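Local structure of Alpha/beta hydrolase (Paenibacillus sp. VTT E-133280, 6TJ2) at residues P44-L49 against T73-E78; A57-E62 against T266-E271; K109-L114 against D132-I137; F186-S191 against E233-P238. The protein probably hydrolyses methyl salicylate to salicylic acid, as an extracellular alpha/beta-hydrolase related to tobacco salicylic acid binding protein 2. All coordinates share one frame; numbering follows the deposited sequence.

Interaction 1. Residues P44-L49 against T73-E78; sequences PLTFVL and TVYTPE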
loop_
_atom_site.group_PDB
_atom_site.type_symbol
_atom_site.label_atom_id
_atom_site.label_comp_id
_atom_site.label_asym_id
_atom_site.label_seq_id
_atom_site.Cartn_x
_atom_site.Cartn_y
_atom_site.Cartn_z
ATOM N N PRO A 44 19.321 17.252 17.907
ATOM C CA PRO A 44 19.168 16.079 18.759
ATOM C C PRO A 44 17.767 15.994 19.383
ATOM O O PRO A 44 17.151 17.005 19.723
ATOM C CB PRO A 44 20.253 16.234 19.826
ATOM C CG PRO A 44 21.222 17.187 19.204
ATOM C CD PRO A 44 20.412 18.124 18.363
ATOM N N LEU A 45 17.282 14.782 19.442
ATOM C CA LEU A 45 15.960 14.416 19.961
ATOM C C LEU A 45 16.147 13.509 21.190
ATOM O O LEU A 45 17.170 12.806 21.312
ATOM C CB LEU A 45 15.168 13.660 18.888
ATOM C CG LEU A 45 14.866 14.466 17.624
ATOM C CD1 LEU A 45 14.205 13.542 16.621
ATOM C CD2 LEU A 45 13.987 15.642 17.893
ATOM N N THR A 46 15.147 13.523 22.063
ATOM C CA THR A 46 15.111 12.577 23.174
ATOM C C THR A 46 13.910 11.680 22.904
ATOM O O THR A 46 12.791 12.194 22.751
ATOM C CB THR A 46 15.000 13.273 24.518
ATOM O OG1 THR A 46 16.221 14.017 24.683
ATOM C CG2 THR A 46 14.827 12.310 25.670
ATOM N N PHE A 47 14.116 10.391 22.860
ATOM C CA PHE A 47 13.059 9.361 22.661
ATOM C C PHE A 47 12.842 8.626 23.970
ATOM O O PHE A 47 13.809 8.210 24.660
ATOM C CB PHE A 47 13.518 8.357 21.613
ATOM C CG PHE A 47 13.528 8.904 20.223
ATOM C CD1 PHE A 47 12.429 8.718 19.365
ATOM C CD2 PHE A 47 14.681 9.477 19.725
ATOM C CE1 PHE A 47 12.482 9.214 18.067
ATOM C CE2 PHE A 47 14.733 9.930 18.417
ATOM C CZ PHE A 47 13.634 9.778 17.598
ATOM N N VAL A 48 11.590 8.342 24.268
ATOM C CA VAL A 48 11.150 7.348 25.273
ATOM C C VAL A 48 10.414 6.262 24.497
ATOM O O VAL A 48 9.333 6.553 23.943
ATOM C CB VAL A 48 10.279 7.979 26.364
ATOM C CG1 VAL A 48 9.784 6.930 27.337
ATOM C CG2 VAL A 48 11.033 9.060 27.149
ATOM N N LEU A 49 10.999 5.074 24.412
ATOM C CA LEU A 49 10.509 3.974 23.559
ATOM C C LEU A 49 9.755 2.983 24.430
ATOM O O LEU A 49 10.355 2.492 25.387
ATOM C CB LEU A 49 11.624 3.273 22.810
ATOM C CG LEU A 49 12.574 4.186 22.031
ATOM C CD1 LEU A 49 13.618 3.347 21.364
ATOM C CD2 LEU A 49 11.832 4.995 20.972
ATOM N N THR A 73 19.182 11.016 22.451
ATOM C CA THR A 73 19.065 10.432 23.791
ATOM C C THR A 73 17.881 9.451 23.767
ATOM O O THR A 73 16.839 9.803 23.213
ATOM C CB THR A 73 18.886 11.507 24.847
ATOM O OG1 THR A 73 20.051 12.342 24.782
ATOM C CG2 THR A 73 18.782 10.927 26.240
ATOM N N VAL A 74 18.107 8.244 24.245
ATOM C CA VAL A 74 17.069 7.191 24.100
ATOM C C VAL A 74 16.869 6.500 25.450
ATOM O O VAL A 74 17.842 5.936 25.998
ATOM C CB VAL A 74 17.421 6.168 23.026
ATOM C CG1 VAL A 74 16.293 5.166 22.848
ATOM C CG2 VAL A 74 17.778 6.826 21.698
ATOM N N TYR A 75 15.655 6.507 25.947
ATOM C CA TYR A 75 15.229 5.781 27.173
ATOM C C TYR A 75 14.334 4.627 26.745
ATOM O O TYR A 75 13.427 4.821 25.893
ATOM C CB TYR A 75 14.493 6.698 28.132
ATOM C CG TYR A 75 15.331 7.834 28.630
ATOM C CD1 TYR A 75 15.252 9.093 28.045
ATOM C CD2 TYR A 75 16.241 7.640 29.639
ATOM C CE1 TYR A 75 16.054 10.142 28.454
ATOM C CE2 TYR A 75 17.015 8.695 30.084
ATOM C CZ TYR A 75 16.924 9.930 29.500
ATOM O OH TYR A 75 17.710 10.972 29.962
ATOM N N THR A 76 14.589 3.440 27.236
ATOM C CA THR A 76 13.790 2.219 26.957
ATOM C C THR A 76 13.323 1.596 28.272
ATOM O O THR A 76 13.863 0.576 28.673
ATOM C CB THR A 76 14.575 1.219 26.125
ATOM O OG1 THR A 76 15.774 0.784 26.775
ATOM C CG2 THR A 76 15.000 1.841 24.812
ATOM N N PRO A 77 12.344 2.192 28.933
ATOM C CA PRO A 77 11.903 1.678 30.235
ATOM C C PRO A 77 11.264 0.307 30.096
ATOM O O PRO A 77 10.533 0.029 29.116
ATOM C CB PRO A 77 10.874 2.718 30.685
ATOM C CG PRO A 77 10.378 3.344 29.399
ATOM C CD PRO A 77 11.599 3.379 28.524
ATOM N N GLU A 78 11.427 -0.484 31.130
ATOM C CA GLU A 78 10.568 -1.658 31.311
ATOM C C GLU A 78 9.320 -1.223 32.109
ATOM O O GLU A 78 9.315 -0.128 32.734
ATOM C CB GLU A 78 11.309 -2.744 32.087
ATOM C CG GLU A 78 10.619 -4.087 32.076
ATOM C CD GLU A 78 10.252 -4.431 30.652
ATOM O OE1 GLU A 78 11.137 -5.009 29.971
ATOM O OE2 GLU A 78 9.092 -4.193 30.260
HETATM O O HOH W 1 10.112 -0.106 26.351
#

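Interaction 2. Residues A57-E62 against T266-E271; sequences AGFWDE and TTVRTE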
loop_
_atom_site.group_PDB
_atom_site.type_symbol
_atom_site.label_atom_id
_atom_site.label_comp_id
_atom_site.label_asym_id
_atom_site.label_seq_id
_atom_site.Cartn_x
_atom_site.Cartn_y
_atom_site.Cartn_z
ATOM N N ALA A 57 11.890 -4.544 27.232
ATOM C CA ALA A 57 12.671 -3.342 26.838
ATOM C C ALA A 57 13.806 -3.729 25.886
ATOM O O ALA A 57 14.244 -2.861 25.099
ATOM C CB ALA A 57 13.219 -2.701 28.106
ATOM N N GLY A 58 14.289 -4.970 25.937
ATOM C CA GLY A 58 15.349 -5.494 25.051
ATOM C C GLY A 58 14.973 -5.468 23.584
ATOM O O GLY A 58 15.863 -5.553 22.726
ATOM N N PHE A 59 13.692 -5.379 23.284
ATOM C CA PHE A 59 13.209 -5.233 21.893
ATOM C C PHE A 59 13.982 -4.126 21.206
ATOM O O PHE A 59 14.215 -4.255 20.004
ATOM C CB PHE A 59 11.715 -4.922 21.891
ATOM C CG PHE A 59 11.023 -4.768 20.567
ATOM C CD1 PHE A 59 10.863 -5.890 19.797
ATOM C CD2 PHE A 59 10.608 -3.569 20.054
ATOM C CE1 PHE A 59 10.163 -5.842 18.598
ATOM C CE2 PHE A 59 9.955 -3.520 18.815
ATOM C CZ PHE A 59 9.732 -4.654 18.116
ATOM N N TRP A 60 14.232 -3.021 21.914
ATOM C CA TRP A 60 14.830 -1.789 21.363
ATOM C C TRP A 60 16.356 -1.813 21.307
ATOM O O TRP A 60 16.907 -0.831 20.857
ATOM C CB TRP A 60 14.355 -0.606 22.184
ATOM C CG TRP A 60 12.864 -0.442 22.245
ATOM C CD1 TRP A 60 12.092 -0.521 23.352
ATOM C CD2 TRP A 60 11.988 -0.124 21.136
ATOM N NE1 TRP A 60 10.786 -0.275 23.012
ATOM C CE2 TRP A 60 10.692 0.006 21.678
ATOM C CE3 TRP A 60 12.197 0.112 19.780
ATOM C CZ2 TRP A 60 9.587 0.314 20.896
ATOM C CZ3 TRP A 60 11.115 0.451 19.004
ATOM C CH2 TRP A 60 9.836 0.556 19.578
ATOM N N ASP A 61 17.015 -2.911 21.693
ATOM C CA ASP A 61 18.477 -2.806 21.923
ATOM C C ASP A 61 19.195 -2.260 20.684
ATOM O O ASP A 61 19.971 -1.270 20.802
ATOM C CB ASP A 61 19.054 -4.152 22.324
ATOM C CG ASP A 61 18.761 -4.606 23.747
ATOM O OD1 ASP A 61 18.278 -3.793 24.518
ATOM O OD2 ASP A 61 19.014 -5.843 23.966
ATOM N N GLU A 62 18.975 -2.865 19.546
ATOM C CA GLU A 62 19.769 -2.518 18.325
ATOM C C GLU A 62 19.368 -1.139 17.831
ATOM O O GLU A 62 20.210 -0.324 17.422
ATOM C CB GLU A 62 19.605 -3.582 17.251
ATOM C CG GLU A 62 20.091 -4.990 17.635
ATOM C CD GLU A 62 19.181 -5.825 18.516
ATOM O OE1 GLU A 62 18.015 -5.441 18.832
ATOM O OE2 GLU A 62 19.658 -6.936 18.930
ATOM N N THR A 266 10.928 -8.288 13.142
ATOM C CA THR A 266 12.275 -8.588 12.577
ATOM C C THR A 266 13.089 -7.297 12.462
ATOM O O THR A 266 14.273 -7.240 12.825
ATOM C CB THR A 266 12.125 -9.191 11.179
ATOM O OG1 THR A 266 11.262 -10.328 11.241
ATOM C CG2 THR A 266 13.448 -9.552 10.548
ATOM N N THR A 267 12.489 -6.269 11.878
ATOM C CA THR A 267 13.252 -5.166 11.270
ATOM C C THR A 267 13.962 -4.344 12.303
ATOM O O THR A 267 15.071 -3.843 12.034
ATOM C CB THR A 267 12.308 -4.347 10.391
ATOM O OG1 THR A 267 11.441 -5.232 9.667
ATOM C CG2 THR A 267 13.044 -3.450 9.400
ATOM N N VAL A 268 13.395 -4.195 13.480
ATOM C CA VAL A 268 14.099 -3.409 14.539
ATOM C C VAL A 268 15.381 -4.119 14.952
ATOM O O VAL A 268 16.285 -3.503 15.578
ATOM C CB VAL A 268 13.235 -3.136 15.777
ATOM C CG1 VAL A 268 12.082 -2.236 15.385
ATOM C CG2 VAL A 268 12.815 -4.405 16.481
ATOM N N ARG A 269 15.513 -5.417 14.685
ATOM C CA ARG A 269 16.751 -6.191 15.001
ATOM C C ARG A 269 17.657 -6.234 13.799
ATOM O O ARG A 269 18.881 -6.105 13.992
ATOM C CB ARG A 269 16.452 -7.628 15.415
ATOM C CG ARG A 269 16.035 -7.719 16.860
ATOM C CD ARG A 269 14.544 -7.848 16.945
ATOM N NE ARG A 269 14.235 -8.118 18.334
ATOM C CZ ARG A 269 13.194 -8.825 18.751
ATOM N NH1 ARG A 269 12.245 -9.221 17.935
ATOM N NH2 ARG A 269 13.095 -9.083 20.032
ATOM N N THR A 270 17.145 -6.417 12.589
ATOM C CA THR A 270 17.991 -6.683 11.398
ATOM C C THR A 270 18.395 -5.407 10.692
ATOM O O THR A 270 19.408 -5.437 9.977
ATOM C CB THR A 270 17.302 -7.689 10.479
ATOM O OG1 THR A 270 16.072 -7.066 10.099
ATOM C CG2 THR A 270 17.029 -9.001 11.182
ATOM N N GLU A 271 17.596 -4.357 10.732
ATOM C CA GLU A 271 17.854 -3.104 10.026
ATOM C C GLU A 271 17.750 -1.954 10.975
ATOM O O GLU A 271 17.014 -1.002 10.733
ATOM C CB GLU A 271 16.897 -2.921 8.843
ATOM C CG GLU A 271 17.013 -4.006 7.792
ATOM C CD GLU A 271 18.294 -4.004 6.966
ATOM O OE1 GLU A 271 19.047 -3.010 6.988
ATOM O OE2 GLU A 271 18.534 -5.024 6.207
HETATM O O HOH W 2 16.203 -6.929 20.249
HETATM O O HOH W 3 15.941 -2.857 18.302
#

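Interaction 3. Residues K109-L114 against D132-I137; sequences KDFILL and DRIKRI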
loop_
_atom_site.group_PDB
_atom_site.type_symbol
_atom_site.label_atom_id
_atom_site.label_comp_id
_atom_site.label_asym_id
_atom_site.label_seq_id
_atom_site.Cartn_x
_atom_site.Cartn_y
_atom_site.Cartn_z
ATOM N N LYS A 109 11.591 15.560 29.990
ATOM C CA LYS A 109 10.677 16.480 29.322
ATOM C C LYS A 109 11.161 16.781 27.902
ATOM O O LYS A 109 12.294 16.403 27.542
ATOM C CB LYS A 109 10.423 17.721 30.158
ATOM C CG LYS A 109 11.695 18.355 30.598
ATOM C CD LYS A 109 11.513 19.467 31.647
ATOM C CE LYS A 109 11.423 18.995 33.078
ATOM N NZ LYS A 109 11.576 20.134 34.012
ATOM N N ASP A 110 10.239 17.323 27.143
ATOM C CA ASP A 110 10.420 17.707 25.735
ATOM C C ASP A 110 10.915 16.497 24.941
ATOM O O ASP A 110 11.795 16.632 24.099
ATOM C CB ASP A 110 11.413 18.877 25.649
ATOM C CG ASP A 110 11.395 19.585 24.309
ATOM O OD1 ASP A 110 10.290 19.735 23.699
ATOM O OD2 ASP A 110 12.515 19.991 23.888
ATOM N N PHE A 111 10.257 15.357 25.139
ATOM C CA PHE A 111 10.670 14.091 24.526
ATOM C C PHE A 111 9.601 13.622 23.526
ATOM O O PHE A 111 8.409 13.965 23.567
ATOM C CB PHE A 111 11.007 13.037 25.585
ATOM C CG PHE A 111 9.907 12.659 26.518
ATOM C CD1 PHE A 111 8.887 11.760 26.167
ATOM C CD2 PHE A 111 9.882 13.201 27.784
ATOM C CE1 PHE A 111 7.911 11.426 27.087
ATOM C CE2 PHE A 111 8.872 12.897 28.668
ATOM C CZ PHE A 111 7.875 12.021 28.327
ATOM N N ILE A 112 10.103 12.745 22.687
ATOM C CA ILE A 112 9.263 12.003 21.707
ATOM C C ILE A 112 8.819 10.728 22.396
ATOM O O ILE A 112 9.687 9.902 22.751
ATOM C CB ILE A 112 10.059 11.701 20.433
ATOM C CG1 ILE A 112 10.611 12.993 19.822
ATOM C CG2 ILE A 112 9.187 10.946 19.447
ATOM C CD1 ILE A 112 11.628 12.809 18.848
ATOM N N LEU A 113 7.523 10.538 22.601
ATOM C CA LEU A 113 7.006 9.327 23.264
ATOM C C LEU A 113 6.584 8.400 22.134
ATOM O O LEU A 113 5.612 8.736 21.396
ATOM C CB LEU A 113 5.843 9.695 24.175
ATOM C CG LEU A 113 5.245 8.513 24.953
ATOM C CD1 LEU A 113 6.310 7.875 25.854
ATOM C CD2 LEU A 113 4.038 9.022 25.764
ATOM N N LEU A 114 7.269 7.272 21.980
ATOM C CA LEU A 114 7.067 6.355 20.823
ATOM C C LEU A 114 6.653 5.006 21.338
ATOM O O LEU A 114 7.373 4.457 22.199
ATOM C CB LEU A 114 8.347 6.335 19.999
ATOM C CG LEU A 114 8.305 5.554 18.676
ATOM C CD1 LEU A 114 9.350 6.138 17.722
ATOM C CD2 LEU A 114 8.491 4.070 18.879
ATOM N N ASP A 132 2.289 17.848 29.395
ATOM C CA ASP A 132 3.168 19.027 29.283
ATOM C C ASP A 132 4.601 18.555 29.107
ATOM O O ASP A 132 5.449 19.414 28.818
ATOM C CB ASP A 132 3.006 19.984 30.476
ATOM C CG ASP A 132 1.650 20.710 30.506
ATOM O OD1 ASP A 132 0.936 20.728 29.447
ATOM O OD2 ASP A 132 1.279 21.241 31.599
ATOM N N ARG A 133 4.918 17.259 29.262
ATOM C CA ARG A 133 6.307 16.736 29.128
ATOM C C ARG A 133 6.608 16.271 27.687
ATOM O O ARG A 133 7.756 15.973 27.406
ATOM C CB ARG A 133 6.573 15.590 30.098
ATOM C CG ARG A 133 6.580 16.010 31.550
ATOM C CD ARG A 133 6.915 14.819 32.403
ATOM N NE ARG A 133 6.867 15.214 33.810
ATOM C CZ ARG A 133 7.904 15.585 34.522
ATOM N NH1 ARG A 133 9.121 15.599 34.022
ATOM N NH2 ARG A 133 7.690 15.977 35.771
ATOM N N ILE A 134 5.604 16.183 26.829
ATOM C CA ILE A 134 5.729 15.444 25.554
ATOM C C ILE A 134 5.793 16.415 24.375
ATOM O O ILE A 134 4.875 17.257 24.233
ATOM C CB ILE A 134 4.568 14.449 25.441
ATOM C CG1 ILE A 134 4.587 13.421 26.577
ATOM C CG2 ILE A 134 4.612 13.774 24.075
ATOM C CD1 ILE A 134 3.292 12.667 26.690
ATOM N N LYS A 135 6.831 16.282 23.573
ATOM C CA LYS A 135 7.001 17.065 22.334
ATOM C C LYS A 135 6.103 16.529 21.203
ATOM O O LYS A 135 5.538 17.314 20.435
ATOM C CB LYS A 135 8.482 17.071 21.946
ATOM C CG LYS A 135 8.847 17.791 20.648
ATOM C CD LYS A 135 10.218 17.386 20.131
ATOM C CE LYS A 135 11.319 18.394 20.264
ATOM N NZ LYS A 135 10.888 19.732 19.779
ATOM N N ARG A 136 6.051 15.206 21.045
ATOM C CA ARG A 136 5.370 14.535 19.915
ATOM C C ARG A 136 5.147 13.088 20.331
ATOM O O ARG A 136 5.986 12.523 21.062
ATOM C CB ARG A 136 6.213 14.663 18.639
ATOM C CG ARG A 136 5.632 13.989 17.403
ATOM C CD ARG A 136 6.356 14.349 16.113
ATOM N NE ARG A 136 6.056 15.671 15.649
ATOM C CZ ARG A 136 5.060 15.980 14.773
ATOM N NH1 ARG A 136 4.211 15.114 14.174
ATOM N NH2 ARG A 136 4.911 17.263 14.478
ATOM N N ILE A 137 4.047 12.526 19.883
ATOM C CA ILE A 137 3.682 11.117 20.165
ATOM C C ILE A 137 3.770 10.345 18.862
ATOM O O ILE A 137 3.155 10.772 17.847
ATOM C CB ILE A 137 2.305 11.035 20.795
ATOM C CG1 ILE A 137 2.172 11.891 22.050
ATOM C CG2 ILE A 137 1.974 9.588 21.053
ATOM C CD1 ILE A 137 0.711 12.048 22.494
HETATM O O HOH W 4 7.983 19.267 27.503
#

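Interaction 4. Residues F186-S191 against E233-P238; sequences FVNTAS and EDTAIP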
loop_
_atom_site.group_PDB
_atom_site.type_symbol
_atom_site.label_atom_id
_atom_site.label_comp_id
_atom_site.label_asym_id
_atom_site.label_seq_id
_atom_site.Cartn_x
_atom_site.Cartn_y
_atom_site.Cartn_z
ATOM N N PHE A 186 4.293 -12.275 12.584
ATOM C CA PHE A 186 5.047 -11.280 13.366
ATOM C C PHE A 186 6.433 -11.044 12.783
ATOM O O PHE A 186 6.981 -9.951 12.861
ATOM C CB PHE A 186 5.148 -11.702 14.837
ATOM C CG PHE A 186 3.893 -11.462 15.635
ATOM C CD1 PHE A 186 3.965 -10.660 16.762
ATOM C CD2 PHE A 186 2.674 -12.032 15.338
ATOM C CE1 PHE A 186 2.838 -10.402 17.535
ATOM C CE2 PHE A 186 1.553 -11.801 16.134
ATOM C CZ PHE A 186 1.654 -10.955 17.221
ATOM N N VAL A 187 7.045 -12.133 12.292
ATOM C CA VAL A 187 8.413 -12.081 11.716
ATOM C C VAL A 187 8.423 -12.689 10.302
ATOM O O VAL A 187 9.337 -13.445 9.904
ATOM C CB VAL A 187 9.430 -12.736 12.670
ATOM C CG1 VAL A 187 9.574 -11.931 13.950
ATOM C CG2 VAL A 187 9.114 -14.169 13.008
ATOM N N ASN A 188 7.392 -12.411 9.519
ATOM C CA ASN A 188 7.232 -12.953 8.163
ATOM C C ASN A 188 8.427 -12.659 7.276
ATOM O O ASN A 188 8.692 -13.537 6.402
ATOM C CB ASN A 188 5.931 -12.412 7.533
ATOM C CG ASN A 188 5.576 -10.970 7.818
ATOM O OD1 ASN A 188 5.531 -10.565 8.969
ATOM N ND2 ASN A 188 5.272 -10.221 6.763
ATOM N N THR A 189 9.205 -11.621 7.473
ATOM C CA THR A 189 10.363 -11.322 6.577
ATOM C C THR A 189 11.651 -11.942 7.119
ATOM O O THR A 189 12.671 -11.832 6.428
ATOM C CB THR A 189 10.525 -9.814 6.360
ATOM O OG1 THR A 189 10.944 -9.202 7.579
ATOM C CG2 THR A 189 9.249 -9.171 5.894
ATOM N N ALA A 190 11.626 -12.554 8.280
ATOM C CA ALA A 190 12.824 -13.203 8.858
ATOM C C ALA A 190 13.060 -14.578 8.239
ATOM O O ALA A 190 12.120 -15.250 7.805
ATOM C CB ALA A 190 12.643 -13.381 10.360
ATOM N N SER A 191 14.331 -15.012 8.296
ATOM C CA SER A 191 14.662 -16.426 8.055
ATOM C C SER A 191 14.105 -17.269 9.200
ATOM O O SER A 191 13.771 -16.726 10.259
ATOM C CB SER A 191 16.158 -16.595 7.937
ATOM O OG SER A 191 16.775 -16.418 9.204
ATOM N N GLU A 233 5.037 -4.480 5.489
ATOM C CA GLU A 233 4.839 -5.925 5.598
ATOM C C GLU A 233 4.441 -6.273 7.044
ATOM O O GLU A 233 4.460 -7.467 7.394
ATOM C CB GLU A 233 6.069 -6.697 5.137
ATOM C CG GLU A 233 6.203 -6.750 3.600
ATOM C CD GLU A 233 7.589 -7.110 3.170
ATOM O OE1 GLU A 233 8.529 -6.333 3.437
ATOM O OE2 GLU A 233 7.765 -8.177 2.545
ATOM N N ASP A 234 3.996 -5.299 7.842
ATOM C CA ASP A 234 3.580 -5.630 9.237
ATOM C C ASP A 234 2.160 -6.187 9.206
ATOM O O ASP A 234 1.174 -5.465 8.873
ATOM C CB ASP A 234 3.686 -4.410 10.123
ATOM C CG ASP A 234 3.504 -4.805 11.580
ATOM O OD1 ASP A 234 2.786 -5.787 11.841
ATOM O OD2 ASP A 234 4.178 -4.160 12.426
ATOM N N THR A 235 2.042 -7.454 9.559
ATOM C CA THR A 235 0.799 -8.224 9.534
ATOM C C THR A 235 0.458 -8.743 10.941
ATOM O O THR A 235 -0.325 -9.680 11.059
ATOM C CB THR A 235 0.932 -9.391 8.574
ATOM O OG1 THR A 235 2.079 -10.176 8.893
ATOM C CG2 THR A 235 1.067 -8.922 7.155
ATOM N N ALA A 236 0.984 -8.160 12.000
ATOM C CA ALA A 236 0.698 -8.691 13.338
ATOM C C ALA A 236 -0.785 -8.566 13.594
ATOM O O ALA A 236 -1.368 -9.452 14.223
ATOM C CB ALA A 236 1.561 -8.040 14.380
ATOM N N ILE A 237 -1.423 -7.517 13.117
ATOM C CA ILE A 237 -2.886 -7.519 12.877
ATOM C C ILE A 237 -3.021 -7.651 11.370
ATOM O O ILE A 237 -2.278 -7.006 10.616
ATOM C CB ILE A 237 -3.549 -6.271 13.502
ATOM C CG1 ILE A 237 -5.069 -6.383 13.426
ATOM C CG2 ILE A 237 -3.011 -4.973 12.891
ATOM C CD1 ILE A 237 -5.731 -5.417 14.379
ATOM N N PRO A 238 -3.911 -8.513 10.883
ATOM C CA PRO A 238 -4.006 -8.734 9.444
ATOM C C PRO A 238 -4.244 -7.448 8.648
ATOM O O PRO A 238 -5.003 -6.560 9.083
ATOM C CB PRO A 238 -5.215 -9.688 9.327
ATOM C CG PRO A 238 -5.263 -10.425 10.645
ATOM C CD PRO A 238 -4.780 -9.411 11.679
HETATM O O HOH W 5 4.505 -8.614 10.609
#

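Interaction 1. Residues P44-L49 against T73-E78
Phe47 is held by segment 73-78 at both of its backbone polar atoms: Phe47 N donates to Thr73 O at 2.8 Å, and Tyr75 N donates to Phe47 O at 2.8 Å and 173°. Thr73 N to Leu45 O and Leu49 N to Tyr75 O extend the pattern at its two ends. These four hydrogen bonds join strands 46-49 and 73-75, parallel at 17°, which flank helix 61-69 in a beta-alpha-beta unit. Strand 73-75 is the outermost strand of the central sheet on this side. CA-H...O contacts supplement the bonds, as from Thr46 CA to Thr73 O at 3.3 Å.

Apolar contacts form on both faces. On one, the methyl CG2 of Thr46 reaches the edge of the Tyr75 ring in its plane, 3.7 Å from Tyr75 CE1; CG2, anti to the backbone N, is the branch that meets the ring. The Val48 and Pro77 side chains cross at about a right angle, with CG1 against CD and CG of the proline, and Tyr102 of helix 92-105 packs on both Tyr75 and Pro77. On the other face, Leu49 CD1 lies 3.6 Å from Val74 CG1 and also touches Thr76 CG2, while Leu67 of helix 61-69 covers Phe47 and Val74.

One water links the ends, donating to Leu49 O at 2.8 Å and also to Pro77 O. The next N-H in the parallel pattern would come from Pro77, which has none; its CD sits 3.5 Å from Leu49 O instead. The direct pairing therefore stops here, and water satisfies the carbonyl that the proline cannot serve.

Interaction 2. Residues A57-E62 against T266-E271
Val268 sets one of its methyls on the face of the Phe59 ring: CG2 stands 3.5 Å above the plane, shifted toward the rim, in a CH-pi contact 22° off the normal. Phe59 CG is anti to its backbone N (chi1 -179°), and from there the ring extends to Val268; it also meets the ring of His116 in strand 111-117, close to the probable nucleophile elbow without touching it. Arg269 turns a face of its guanidinium to Phe59, whose CD1 sits 3.8 Å over the centre of that group; the planes are 67° apart, so this is not a flat stack. Arg269 NH1 bonds to Met265 O.

Glu62 runs obliquely to Arg269, with Glu62 OE1 3.6 Å from Arg269 CG. The charged ends stay apart, Glu62 OE1 lying 4.7 Å from Arg269 NE. A water fills the join: it accepts from Arg269 NE, its oxygen 3.0 Å away and in the guanidinium plane, and lies 2.7 Å from Glu62 OE1. A second water sits between Phe59 O and Val268 O.

Between 3-10 segment 57-60 with the start of helix 61-69, and helix 267-270, the polar side thus rests on water, which probably softens the attraction of Glu62 for Arg269.

Interaction 3. Residues K109-L114 against D132-I137
Phe111 lays its ring against the backbone of Arg133 and the side chain of Ile134, where strands 111-117 and 134-139 begin to pair in parallel. With helix 119-129 between them, they form a beta-alpha-beta crossover in the alpha/beta-hydrolase sheet. A beta bulge interrupts the pairing: Phe111 faces Ile134, Ile112 faces Arg136, and Lys135 is the extra residue, its N bonded to Phe111 O at 2.8 Å.

From Phe111 CB, which packs on Thr46 O of the adjoining strand, the torsion (chi1 60°) puts CG between the backbone N and the carbonyl carbon. One face of the ring is turned to Arg133 O, 3.4 Å above the plane and offset toward the rim. CD2 and CE2 are nearest to that oxygen, and CE2 also meets Arg133 CB at 3.8 Å. Elsewhere on the ring, CE1 reaches Ile134 CG1 at 3.9 Å, with CZ close behind. An alanine here would probably leave Ile134 CG1 and Arg133 CB beside a gap and uncover Arg133 O.

That oxygen also takes weak hydrogen bonds from Asp110 N and Phe111 N. Farther out, Asp110 crosses the Lys135 chain at a slant, OD1 near CB, CG and CE, with a long salt bridge of 4.0 Å from Asp110 OD1 to Lys135 NZ; Asp285 is the stronger partner of that amine. Arg133 turns its guanidinium to Asp107 and Leu108 O. Beyond the bulge regular pairing resumes with Leu113 N donating to Arg136 O at 2.9 Å, and Leu113 CD2 reaches back across the bulge to Ile134 CD1, 3.8 Å away.

Interaction 4. Residues F186-S191 against E233-P238
Asn188 makes the one direct hydrogen bond of this contact: its ND2 donates to Glu233 O at 2.9 Å and a nearly straight 172°. Asn188 CG lies between the backbone N and the carbonyl carbon (chi1 39°), on the side of the 233-238 loop. The acceptor lies in the plane of the Asn188 amide and the donor in that of the carbonyl, so the N-H points squarely at the oxygen. The same ND2 also donates to Phe257 O of the third subunit. At the other end of the amide, a water lies 2.7 Å from Asn188 OD1 and accepts from Thr235 N at 2.9 Å. An alanine in place of Asn188 would probably leave Glu233 O without this donor and the water without an anchor in the 186-191 loop.

Apolar contact comes from Ala236, whose CB stands 4.0 Å over the centre of the Phe186 ring, only 5° off the normal: a CH-pi contact.

In a separate van der Waals contact the Thr189 methyl packs on the Glu233 carboxylate, CG2 lying 3.8 Å from Glu233 OE2. Thr189 OG1 bonds to Asp263, and the Glu233 carboxylate is held by Lys261 and by Glu259 N of the third subunit.

Within 233-238, Asp234 OD1 accepts from Ala236 N at 3.0 Å, an Asx turn. Asp234 OD2 bonds to His264 ND1, consistent with the acid of a Ser-His-Asp triad, and Phe186 meets the His264 ring nearly at right angles.

The contact thus joins two loops: 186-191 links helix 179-185 to helix 192-200, while the other leads from sheet strand 226-231 toward helix 244-250.

From the N terminus, interaction 1 opens at 44-49 and closes at 73-78, completing a beta-alpha-beta unit at one edge of the sheet. Interaction 2 starts inside that loop, at 57-62, and closes only at 266-271, so the two cross and the long second loop takes in most of the chain. Nested within it in series are interaction 3, which closes at 132-137 round helix 119-129 and whose strand 111-117 pairs with 46-50 of interaction 1, and interaction 4, which joins 186-191 to 233-238, the loop carrying the probable triad aspartate. Trp60 touches Leu114 and Leu49, joining interaction 2 to the sheet, and Thr266 meets Val187 and Ala190 of interaction 4.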